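Local coordinates for histidine triad (HIT) protein (Sinorhizobium meliloti, PDB 3NRD) that probably binds nucleotides through a histidine triad (HIT) domain, although its substrate and the reaction it may catalyse are not established, at residues E9-D14 with N87-L92; L37-Q42 with V94-R99. All blocks are in the same frame, centred on the assembly; numbering follows the deposited sequence.

Interaction 1 of 2, residues E9-D14 with N87-L92; sequences ERLERD and NIVRQL. With SO4 (sulfate ion), chain H.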
ATOM      1  N   GLU A   9       1.678  17.020  12.144  1.00 24.94           N
ATOM      2  CA  GLU A   9       2.037  16.893  13.578  1.00 26.53           C
ATOM      3  C   GLU A   9       1.853  15.466  14.145  1.00 25.51           C
ATOM      4  O   GLU A   9       2.615  15.051  15.024  1.00 25.93           O
ATOM      5  CB  GLU A   9       1.268  17.883  14.469  1.00 27.27           C
ATOM      6  CG  GLU A   9       1.956  19.257  14.651  1.00 32.66           C
ATOM      7  N   ARG A  10       0.868  14.721  13.645  1.00 25.05           N
ATOM      8  CA  ARG A  10       0.636  13.372  14.155  0.65 24.51           C
ATOM      9  C   ARG A  10       1.706  12.412  13.657  1.00 23.80           C
ATOM     10  O   ARG A  10       2.094  11.495  14.405  1.00 23.02           O
ATOM     11  CB  ARG A  10      -0.756  12.874  13.827  0.65 24.78           C
ATOM     12  CG  ARG A  10      -1.843  13.647  14.603  0.65 26.99           C
ATOM     13  CD  ARG A  10      -3.137  13.659  13.873  0.65 29.41           C
ATOM     14  NE  ARG A  10      -3.026  14.387  12.602  0.65 29.89           N
ATOM     15  CZ  ARG A  10      -3.983  14.449  11.682  0.65 30.95           C
ATOM     16  NH1 ARG A  10      -5.164  13.849  11.870  0.65 31.35           N
ATOM     17  NH2 ARG A  10      -3.767  15.130  10.568  0.65 31.01           N
ATOM     18  N   LEU A  11       2.227  12.645  12.442  1.00 23.55           N
ATOM     19  CA  LEU A  11       3.385  11.878  11.939  1.00 23.17           C
ATOM     20  C   LEU A  11       4.688  12.286  12.637  1.00 25.21           C
ATOM     21  O   LEU A  11       5.625  11.460  12.801  1.00 25.49           O
ATOM     22  CB  LEU A  11       3.554  12.056  10.426  1.00 22.62           C
ATOM     23  CG  LEU A  11       2.455  11.594   9.456  1.00 21.71           C
ATOM     24  CD1 LEU A  11       2.849  11.765   7.978  1.00 18.76           C
ATOM     25  CD2 LEU A  11       2.114  10.151   9.690  1.00 20.11           C
ATOM     26  N   GLU A  12       4.769  13.564  13.000  1.00 26.66           N
ATOM     27  CA  GLU A  12       5.846  14.099  13.828  1.00 27.97           C
ATOM     28  C   GLU A  12       5.867  13.370  15.162  1.00 28.33           C
ATOM     29  O   GLU A  12       6.914  12.868  15.592  1.00 27.87           O
ATOM     30  CB  GLU A  12       5.643  15.605  14.040  1.00 29.05           C
ATOM     31  CG  GLU A  12       6.718  16.336  14.829  1.00 32.82           C
ATOM     32  CD  GLU A  12       7.879  16.687  13.962  1.00 38.69           C
ATOM     33  OE1 GLU A  12       7.748  17.652  13.170  1.00 42.93           O
ATOM     34  OE2 GLU A  12       8.916  15.990  14.051  1.00 41.28           O
ATOM     35  N   ARG A  13       4.700  13.291  15.783  1.00 28.38           N
ATOM     36  CA  ARG A  13       4.563  12.653  17.085  1.00 29.16           C
ATOM     37  C   ARG A  13       4.800  11.140  17.049  1.00 27.92           C
ATOM     38  O   ARG A  13       5.517  10.630  17.901  1.00 27.87           O
ATOM     39  CB  ARG A  13       3.180  12.923  17.680  1.00 29.96           C
ATOM     40  CG  ARG A  13       3.103  12.545  19.166  1.00 36.16           C
ATOM     41  CD  ARG A  13       1.722  12.731  19.741  1.00 42.19           C
ATOM     42  NE  ARG A  13       0.785  11.806  19.079  1.00 46.38           N
ATOM     43  CZ  ARG A  13      -0.370  12.130  18.485  1.00 49.51           C
ATOM     44  NH1 ARG A  13      -0.836  13.391  18.440  1.00 50.81           N
ATOM     45  NH2 ARG A  13      -1.096  11.157  17.932  1.00 50.40           N
ATOM     46  N   ASP A  14       4.191  10.435  16.088  1.00 26.22           N
ATOM     47  CA  ASP A  14       4.181   8.973  16.106  1.00 25.61           C
ATOM     48  C   ASP A  14       5.404   8.308  15.488  1.00 24.52           C
ATOM     49  O   ASP A  14       5.555   7.104  15.623  1.00 24.07           O
ATOM     50  CB  ASP A  14       2.903   8.432  15.409  1.00 25.14           C
ATOM     51  CG  ASP A  14       1.630   8.697  16.209  1.00 27.67           C
ATOM     52  OD1 ASP A  14       1.680   9.039  17.411  1.00 29.20           O
ATOM     53  OD2 ASP A  14       0.549   8.529  15.622  1.00 31.83           O
ATOM     54  N   ASN A  87      -6.502   7.539   6.013  1.00 24.21           N
ATOM     55  CA  ASN A  87      -7.834   7.827   6.516  1.00 26.83           C
ATOM     56  C   ASN A  87      -7.667   8.731   7.753  1.00 28.34           C
ATOM     57  O   ASN A  87      -8.476   9.607   7.958  1.00 29.82           O
ATOM     58  CB  ASN A  87      -8.644   6.555   6.841  1.00 26.58           C
ATOM     59  CG  ASN A  87      -8.791   5.601   5.630  1.00 26.96           C
ATOM     60  OD1 ASN A  87      -8.781   6.040   4.474  1.00 25.36           O
ATOM     61  ND2 ASN A  87      -8.902   4.293   5.900  1.00 21.92           N
ATOM     62  N   ILE A  88      -6.566   8.534   8.498  1.00 29.43           N
ATOM     63  CA  ILE A  88      -6.267   9.223   9.763  1.00 30.39           C
ATOM     64  C   ILE A  88      -5.550  10.562   9.405  1.00 29.58           C
ATOM     65  O   ILE A  88      -6.138  11.642   9.413  1.00 29.98           O
ATOM     66  CB  ILE A  88      -5.500   8.201  10.755  1.00 30.12           C
ATOM     67  CG1 ILE A  88      -6.377   6.954  11.043  1.00 31.66           C
ATOM     68  CG2 ILE A  88      -5.067   8.832  12.081  1.00 31.14           C
ATOM     69  CD1 ILE A  88      -5.699   5.825  11.917  1.00 33.04           C
ATOM     70  N   VAL A  89      -4.304  10.440   8.982  1.00 28.23           N
ATOM     71  CA  VAL A  89      -3.485  11.555   8.567  1.00 26.93           C
ATOM     72  C   VAL A  89      -3.550  11.665   7.068  1.00 25.78           C
ATOM     73  O   VAL A  89      -3.109  10.755   6.363  1.00 24.13           O
ATOM     74  CB  VAL A  89      -2.041  11.277   8.986  1.00 26.86           C
ATOM     75  CG1 VAL A  89      -1.060  12.324   8.422  1.00 26.31           C
ATOM     76  CG2 VAL A  89      -1.999  11.182  10.480  1.00 27.21           C
ATOM     77  N   ARG A  90      -4.067  12.778   6.565  1.00 26.29           N
ATOM     78  CA  ARG A  90      -4.273  12.950   5.109  1.00 26.31           C
ATOM     79  C   ARG A  90      -3.033  13.244   4.291  1.00 24.87           C
ATOM     80  O   ARG A  90      -3.004  12.908   3.125  1.00 24.94           O
ATOM     81  CB  ARG A  90      -5.293  14.062   4.819  1.00 27.67           C
ATOM     82  CG  ARG A  90      -6.700  13.634   5.085  1.00 31.14           C
ATOM     83  CD  ARG A  90      -7.161  12.568   4.088  1.00 34.89           C
ATOM     84  NE  ARG A  90      -8.252  11.784   4.658  1.00 37.19           N
ATOM     85  CZ  ARG A  90      -9.543  11.964   4.394  1.00 40.58           C
ATOM     86  NH1 ARG A  90      -9.981  12.878   3.511  1.00 41.78           N
ATOM     87  NH2 ARG A  90     -10.411  11.191   5.024  1.00 41.74           N
ATOM     88  N   GLN A  91      -2.051  13.905   4.877  1.00 23.50           N
ATOM     89  CA  GLN A  91      -0.763  14.069   4.250  1.00 23.19           C
ATOM     90  C   GLN A  91      -0.211  12.707   3.786  1.00 21.89           C
ATOM     91  O   GLN A  91      -0.160  11.757   4.570  1.00 21.07           O
ATOM     92  CB  GLN A  91       0.202  14.700   5.241  1.00 23.45           C
ATOM     93  CG  GLN A  91       1.576  14.957   4.682  1.00 24.11           C
ATOM     94  CD  GLN A  91       2.412  15.757   5.624  1.00 24.31           C
ATOM     95  OE1 GLN A  91       2.889  15.237   6.631  1.00 25.68           O
ATOM     96  NE2 GLN A  91       2.566  17.029   5.335  1.00 23.69           N
ATOM     97  N   LEU A  92       0.146  12.638   2.502  1.00 21.23           N
ATOM     98  CA  LEU A  92       0.566  11.411   1.869  1.00 20.19           C
ATOM     99  C   LEU A  92       1.757  10.822   2.640  1.00 19.42           C
ATOM    100  O   LEU A  92       2.737  11.499   2.856  1.00 19.14           O
ATOM    101  CB  LEU A  92       0.962  11.644   0.392  1.00 19.99           C
ATOM    102  CG  LEU A  92       1.563  10.415  -0.367  1.00 18.85           C
ATOM    103  CD1 LEU A  92       0.639   9.150  -0.315  1.00 15.88           C
ATOM    104  CD2 LEU A  92       1.877  10.786  -1.809  1.00 16.94           C
TER
HETATM  105  S   SO4 H 207      -2.603   6.153   8.125  1.00 29.25           S
HETATM  106  O1  SO4 H 207      -2.073   5.664   6.853  1.00 28.07           O
HETATM  107  O2  SO4 H 207      -1.454   6.543   8.905  1.00 31.15           O
HETATM  108  O3  SO4 H 207      -3.428   7.326   7.971  1.00 30.52           O
HETATM  109  O4  SO4 H 207      -3.365   5.201   8.859  1.00 29.74           O
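In one of its two modelled conformers, R10 of helix 9-14 runs past V89 of the 87-92 loop, the two side chains sliding by in opposite directions. R10 CB lies 4.0 Å from V89 CG2. The chain then bends at chi3 (-64°), which lays the guanidinium over that same methyl, with V89 CG2 3.9 Å above the plane, over its centre. R10 NH1 comes 3.4 Å from I88 O, obliquely to the plane, while R10 NH2 forms a salt bridge with D8, just ahead of the helix. On the next residue, L11 CG lies 3.7 Å from V89 CG1. The loop joins strand 79-84 to strand 94-99 and leads into the family's H-x-H-x-H motif, here with Q91 at the first histidine position, then H93 and H95. Its backbone N-H groups turn to a sulfate ion: I88 N and V89 N each make a weak hydrogen bond of 3.4 Å to sulfate O3. G86 N and NE2 of H93 and H95 also bond the ion, consistent with a phosphate-binding position. L11 CD1 also reaches Q91 OE1 at 3.7 Å, an oxygen that accepts a hydrogen bond from D8 N; Q91 NE2 donates to T6 O.

Interaction 2 of 2, residues L37-Q42 with V94-R99; sequences LILVPQ and VHVIAR. With SO4 (sulfate ion), chain H; SO4 (sulfate ion), chain I.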
ATOM      1  N   LEU A  37       8.396   1.559   8.845  1.00 17.57           N
ATOM      2  CA  LEU A  37       8.879   2.830   8.371  1.00 18.21           C
ATOM      3  C   LEU A  37       7.761   3.545   7.661  1.00 18.74           C
ATOM      4  O   LEU A  37       6.853   2.909   7.082  1.00 18.82           O
ATOM      5  CB  LEU A  37       9.999   2.624   7.382  1.00 17.78           C
ATOM      6  CG  LEU A  37      11.163   1.759   7.887  1.00 19.27           C
ATOM      7  CD1 LEU A  37      12.225   1.670   6.806  1.00 18.55           C
ATOM      8  CD2 LEU A  37      11.753   2.291   9.183  1.00 19.31           C
ATOM      9  N   ILE A  38       7.831   4.862   7.662  1.00 18.90           N
ATOM     10  CA  ILE A  38       7.009   5.628   6.751  1.00 19.51           C
ATOM     11  C   ILE A  38       7.862   6.543   5.906  1.00 18.47           C
ATOM     12  O   ILE A  38       8.889   7.047   6.376  1.00 19.75           O
ATOM     13  CB  ILE A  38       5.861   6.416   7.459  1.00 20.20           C
ATOM     14  CG1 ILE A  38       6.362   7.482   8.397  1.00 23.72           C
ATOM     15  CG2 ILE A  38       5.007   5.438   8.245  1.00 23.88           C
ATOM     16  CD1 ILE A  38       5.235   8.397   8.937  1.00 25.95           C
ATOM     17  N   LEU A  39       7.423   6.713   4.663  1.00 17.40           N
ATOM     18  CA  LEU A  39       8.063   7.595   3.694  0.50 17.38           C
ATOM     19  C   LEU A  39       7.104   8.740   3.461  1.00 17.29           C
ATOM     20  O   LEU A  39       5.946   8.505   3.146  1.00 17.68           O
ATOM     21  CB  LEU A  39       8.357   6.889   2.380  0.50 16.80           C
ATOM     22  CG  LEU A  39       9.736   6.234   2.343  0.50 17.22           C
ATOM     23  CD1 LEU A  39       9.795   5.048   3.322  0.50 17.32           C
ATOM     24  CD2 LEU A  39      10.080   5.816   0.923  0.50 14.43           C
ATOM     25  N   VAL A  40       7.565   9.970   3.651  1.00 17.50           N
ATOM     26  CA  VAL A  40       6.683  11.147   3.524  1.00 17.12           C
ATOM     27  C   VAL A  40       7.278  12.007   2.429  1.00 17.06           C
ATOM     28  O   VAL A  40       8.310  12.645   2.673  1.00 16.94           O
ATOM     29  CB  VAL A  40       6.567  11.916   4.818  1.00 17.67           C
ATOM     30  CG1 VAL A  40       5.589  13.156   4.617  1.00 15.61           C
ATOM     31  CG2 VAL A  40       6.123  10.971   5.941  1.00 15.55           C
ATOM     32  N   PRO A  41       6.691  11.961   1.213  1.00 17.85           N
ATOM     33  CA  PRO A  41       7.166  12.824   0.127  1.00 18.83           C
ATOM     34  C   PRO A  41       7.012  14.271   0.526  1.00 19.70           C
ATOM     35  O   PRO A  41       5.932  14.672   0.959  1.00 20.70           O
ATOM     36  CB  PRO A  41       6.218  12.529  -1.028  1.00 18.78           C
ATOM     37  CG  PRO A  41       5.469  11.343  -0.672  1.00 19.26           C
ATOM     38  CD  PRO A  41       5.605  11.066   0.764  1.00 17.58           C
ATOM     39  N   GLN A  42       8.047  15.070   0.312  1.00 20.52           N
ATOM     40  CA  GLN A  42       8.077  16.454   0.810  1.00 21.86           C
ATOM     41  C   GLN A  42       7.465  17.423  -0.202  1.00 22.18           C
ATOM     42  O   GLN A  42       8.110  18.374  -0.657  1.00 23.69           O
ATOM     43  CB  GLN A  42       9.496  16.820   1.129  1.00 22.55           C
ATOM     44  CG  GLN A  42      10.146  15.906   2.134  1.00 23.15           C
ATOM     45  CD  GLN A  42      11.613  16.215   2.286  1.00 25.10           C
ATOM     46  OE1 GLN A  42      12.013  16.801   3.276  1.00 24.23           O
ATOM     47  NE2 GLN A  42      12.419  15.821   1.302  1.00 25.29           N
ATOM     48  N   VAL A  94       3.710   6.721   3.040  1.00 17.93           N
ATOM     49  CA  VAL A  94       3.684   5.339   2.589  1.00 17.45           C
ATOM     50  C   VAL A  94       4.311   4.520   3.677  1.00 18.06           C
ATOM     51  O   VAL A  94       5.488   4.763   4.028  1.00 19.60           O
ATOM     52  CB  VAL A  94       4.439   5.129   1.294  1.00 17.26           C
ATOM     53  CG1 VAL A  94       4.425   3.644   0.919  1.00 16.26           C
ATOM     54  CG2 VAL A  94       3.834   5.983   0.165  1.00 15.33           C
ATOM     55  N   HIS A  95       3.533   3.579   4.213  1.00 17.57           N
ATOM     56  CA  HIS A  95       3.982   2.606   5.183  1.00 17.15           C
ATOM     57  C   HIS A  95       4.786   1.524   4.471  1.00 17.36           C
ATOM     58  O   HIS A  95       4.363   1.051   3.420  1.00 17.50           O
ATOM     59  CB  HIS A  95       2.789   1.934   5.889  1.00 17.96           C
ATOM     60  CG  HIS A  95       1.815   2.885   6.532  1.00 16.49           C
ATOM     61  ND1 HIS A  95       1.983   3.383   7.802  1.00 17.58           N
ATOM     62  CD2 HIS A  95       0.631   3.377   6.095  1.00 18.09           C
ATOM     63  CE1 HIS A  95       0.965   4.170   8.111  1.00 20.66           C
ATOM     64  NE2 HIS A  95       0.114   4.167   7.100  1.00 19.19           N
ATOM     65  N   VAL A  96       5.927   1.131   5.043  1.00 17.62           N
ATOM     66  CA  VAL A  96       6.765   0.042   4.551  1.00 17.20           C
ATOM     67  C   VAL A  96       7.140  -0.774   5.764  1.00 18.29           C
ATOM     68  O   VAL A  96       7.935  -0.330   6.596  1.00 18.45           O
ATOM     69  CB  VAL A  96       8.037   0.541   3.867  1.00 17.56           C
ATOM     70  CG1 VAL A  96       8.869  -0.663   3.313  1.00 16.27           C
ATOM     71  CG2 VAL A  96       7.703   1.543   2.781  1.00 15.17           C
ATOM     72  N   ILE A  97       6.537  -1.950   5.876  1.00 17.84           N
ATOM     73  CA  ILE A  97       6.507  -2.698   7.126  1.00 18.39           C
ATOM     74  C   ILE A  97       7.093  -4.096   6.900  1.00 18.15           C
ATOM     75  O   ILE A  97       6.712  -4.765   5.941  1.00 19.13           O
ATOM     76  CB  ILE A  97       5.091  -2.880   7.645  1.00 18.23           C
ATOM     77  CG1 ILE A  97       4.358  -1.531   7.838  1.00 18.55           C
ATOM     78  CG2 ILE A  97       5.126  -3.654   8.958  1.00 18.23           C
ATOM     79  CD1 ILE A  97       2.894  -1.600   7.543  1.00 18.20           C
ATOM     80  N   ALA A  98       7.992  -4.531   7.774  1.00 18.09           N
ATOM     81  CA  ALA A  98       8.611  -5.873   7.706  1.00 18.47           C
ATOM     82  C   ALA A  98       7.764  -6.882   8.480  1.00 18.96           C
ATOM     83  O   ALA A  98       7.465  -6.663   9.644  1.00 19.19           O
ATOM     84  CB  ALA A  98       9.989  -5.837   8.287  1.00 18.38           C
ATOM     85  N   ARG A  99       7.440  -8.004   7.861  1.00 19.86           N
ATOM     86  CA  ARG A  99       6.554  -9.005   8.459  1.00 20.75           C
ATOM     87  C   ARG A  99       7.100 -10.431   8.392  1.00 22.75           C
ATOM     88  O   ARG A  99       7.923 -10.775   7.530  1.00 22.60           O
ATOM     89  CB  ARG A  99       5.204  -9.064   7.763  1.00 20.30           C
ATOM     90  CG  ARG A  99       4.474  -7.774   7.614  1.00 20.19           C
ATOM     91  CD  ARG A  99       4.016  -7.188   8.907  1.00 20.78           C
ATOM     92  NE  ARG A  99       3.159  -8.059   9.710  1.00 22.17           N
ATOM     93  CZ  ARG A  99       1.839  -8.182   9.636  1.00 20.50           C
ATOM     94  NH1 ARG A  99       1.124  -7.513   8.738  1.00 21.74           N
ATOM     95  NH2 ARG A  99       1.220  -8.992  10.500  1.00 20.69           N
TER
HETATM   96  S   SO4 H 207      -2.603   6.153   8.125  1.00 29.25           S
HETATM   97  O1  SO4 H 207      -2.073   5.664   6.853  1.00 28.07           O
HETATM   98  O2  SO4 H 207      -1.454   6.543   8.905  1.00 31.15           O
HETATM   99  O3  SO4 H 207      -3.428   7.326   7.971  1.00 30.52           O
HETATM  100  O4  SO4 H 207      -3.365   5.201   8.859  1.00 29.74           O
HETATM  101  S   SO4 I 215      16.623  16.285  -0.341  0.50 50.93           S
HETATM  102  O1  SO4 I 215      17.362  15.171  -0.888  0.50 50.48           O
HETATM  103  O2  SO4 I 215      17.561  16.992   0.532  0.50 51.25           O
HETATM  104  O3  SO4 I 215      16.155  17.151  -1.418  0.50 48.96           O
HETATM  105  O4  SO4 I 215      15.483  15.794   0.417  0.50 49.79           O
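The H95 imidazole meets a sulfate oxygen at its edge and I38 obliquely. NE2 donates to sulfate O1 at 2.7 Å in a nearly straight bond (170°), with the sulfur in the ring plane. I38 lies alongside, pointing the same way, its CG2 3.7 Å from H95 ND1, the nitrogen that is hydrogen-bonded to W36 NE1. W111 packs edge-to-face with the ring, and H93 and W36 also meet it. H95 projects from the same face of the sheet as I38; with CG anti to the carbonyl carbon (chi1 -54°) the ring's NE2 edge meets the sulfate. Below it, antiparallel strands 36-41 and 94-99 pair I38 with H95 as a non-hydrogen-bonded pair, between hydrogen-bonded pairs L37-V96 and L39-V94. Each of these flanking pairs has two backbone bonds, such as L39 N to V94 O at 2.8 Å; I38 CA adds a CH...O contact of 3.2 Å to V94 O. On the opposite face, in one of two modelled conformers, L39 CD1 touches V96 CG2 at 4.1 Å, and L37 and V96 pack against helix 54-75. An alanine in place of H95 would probably leave sulfate O1 without its short, straight NE2 donor and W36 NE1 without its acceptor. With ND1 hydrogen-bonded to W36 NE1 and NE2 donating to the sulfate, the ring is held at both nitrogens, consistent with a histidine presented to a nucleotide phosphate, as in HIT relatives.

Overall arrangement
The two contacts lie 12 Å apart between centres and alternate along the chain: 9-14, 37-42, 87-92, then 94-99. Interaction 2 is near the middle of the chain, joining neighbouring strands of the five-stranded antiparallel sheet, whereas interaction 1 is farther out, where helix 9-14 meets the loop leading into strand 94-99. They touch: L11 packs on I38 and V40, and the backbone oxygen of L92 lies against V40 and P41. Both also reach one sulfate, the loop through backbone N-H groups and the strand through a histidine, so loop and strand line what is probably the nucleotide phosphate site, with helix 9-14 packed alongside. The loop contacts the second subunit, placing this site close to the dimer interface.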